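Local coordinates for protein tryptophan decarboxylase 1 (Oryza sativa subsp. japonica, PDB 6KHO) that uses pyridoxal 5'-phosphate to decarboxylate L-tryptophan to tryptamine and 5-hydroxy-L-tryptophan to serotonin, working as a homodimer in serotonin biosynthesis, at residues Asp316-Glu319 / Arg320-Ser323. Sequence-based numbering, arbitrary orientation.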
loop_
_atom_site.group_PDB
_atom_site.type_symbol
_atom_site.label_atom_id
_atom_site.label_comp_id
_atom_site.label_asym_id
_atom_site.label_seq_id
_atom_site.Cartn_x
_atom_site.Cartn_y
_atom_site.Cartn_z
ATOM N N ASP A 316 -18.254 15.199 -17.045
ATOM C CA ASP A 316 -19.428 14.832 -17.830
ATOM C C ASP A 316 -19.111 13.630 -18.716
ATOM O O ASP A 316 -18.057 13.568 -19.356
ATOM C CB ASP A 316 -19.905 16.022 -18.660
ATOM C CG ASP A 316 -20.535 17.111 -17.793
ATOM O OD1 ASP A 316 -20.597 16.927 -16.554
ATOM O OD2 ASP A 316 -20.964 18.145 -18.343
ATOM N N GLY A 317 -20.005 12.650 -18.710
ATOM C CA GLY A 317 -19.776 11.398 -19.391
ATOM C C GLY A 317 -19.313 10.274 -18.491
ATOM O O GLY A 317 -19.289 9.116 -18.938
ATOM N N VAL A 318 -18.937 10.581 -17.239
ATOM C CA VAL A 318 -18.465 9.546 -16.324
ATOM C C VAL A 318 -19.541 8.491 -16.108
ATOM O O VAL A 318 -19.231 7.322 -15.846
ATOM C CB VAL A 318 -18.002 10.173 -14.988
ATOM C CG1 VAL A 318 -19.184 10.751 -14.223
ATOM C CG2 VAL A 318 -17.282 9.144 -14.143
ATOM N N GLU A 319 -20.817 8.864 -16.258
ATOM C CA GLU A 319 -21.888 7.882 -16.153
ATOM C C GLU A 319 -21.797 6.787 -17.211
ATOM O O GLU A 319 -22.515 5.788 -17.102
ATOM C CB GLU A 319 -23.253 8.582 -16.239
ATOM C CG GLU A 319 -23.588 9.153 -17.614
ATOM C CD GLU A 319 -23.037 10.562 -17.820
ATOM O OE1 GLU A 319 -22.205 11.027 -17.000
ATOM O OE2 GLU A 319 -23.435 11.204 -18.817
ATOM N N ARG A 320 -20.937 6.936 -18.218
ATOM C CA ARG A 320 -20.780 5.929 -19.255
ATOM C C ARG A 320 -19.452 5.180 -19.192
ATOM O O ARG A 320 -19.202 4.346 -20.065
ATOM C CB ARG A 320 -20.940 6.574 -20.639
ATOM C CG ARG A 320 -22.277 7.282 -20.822
ATOM C CD ARG A 320 -22.680 7.389 -22.301
ATOM N NE ARG A 320 -21.866 8.358 -23.032
ATOM C CZ ARG A 320 -21.910 9.675 -22.848
ATOM N NH1 ARG A 320 -22.730 10.209 -21.950
ATOM N NH2 ARG A 320 -21.137 10.467 -23.580
ATOM N N VAL A 321 -18.604 5.431 -18.196
ATOM C CA VAL A 321 -17.330 4.736 -18.090
ATOM C C VAL A 321 -17.469 3.589 -17.098
ATOM O O VAL A 321 -18.465 3.461 -16.395
ATOM C CB VAL A 321 -16.170 5.683 -17.696
ATOM C CG1 VAL A 321 -16.087 6.849 -18.654
ATOM C CG2 VAL A 321 -16.328 6.156 -16.264
ATOM N N ASP A 322 -16.463 2.721 -17.055
ATOM C CA ASP A 322 -16.524 1.569 -16.166
ATOM C C ASP A 322 -15.944 1.842 -14.784
ATOM O O ASP A 322 -16.360 1.202 -13.806
ATOM C CB ASP A 322 -15.789 0.401 -16.806
ATOM C CG ASP A 322 -16.505 -0.094 -18.044
ATOM O OD1 ASP A 322 -17.524 -0.785 -17.879
ATOM O OD2 ASP A 322 -16.077 0.246 -19.155
ATOM N N SER A 323 -14.999 2.769 -14.682
ATOM C CA SER A 323 -14.301 2.982 -13.421
ATOM C C SER A 323 -13.652 4.357 -13.441
ATOM O O SER A 323 -13.369 4.914 -14.503
ATOM C CB SER A 323 -13.260 1.892 -13.181
ATOM O OG SER A 323 -12.335 1.844 -14.247
#
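Arg320 N donates to Gly317 O at 2.8 Å, and, one residue further on, Val321 N donates to Val318 O at 3.1 Å. These two i to i+3 bonds wind the chain into one turn of 3-10 helix. On its outer side the side chains of Glu319 and Arg320 run alongside each other, with Glu319 OE2 3.4 Å from Arg320 NH1 in a salt bridge. The carboxylate and guanidinium planes stand 79° apart, so the pair does not meet as a flat two-pronged bridge. Glu319 CG sits between its own backbone N and carbonyl carbon (chi1 70°), and a bend at chi2 folds the carboxylate back until OE1 takes a weak bond from Gly317 N. Gly317 CA lies over one face of the guanidinium, whose NE pairs with Asp286 of helix 281-289. On the buried side Val318 CG2 meets Val321 CG2 at 3.8 Å; Val318 also packs on Pro153, while Val321 reaches Val295, Val297 and Ala285. The arrangement is a short 3-10 turn leading into strand 323-326 of the mixed central sheet in the pyridoxal-dependent decarboxylase domain.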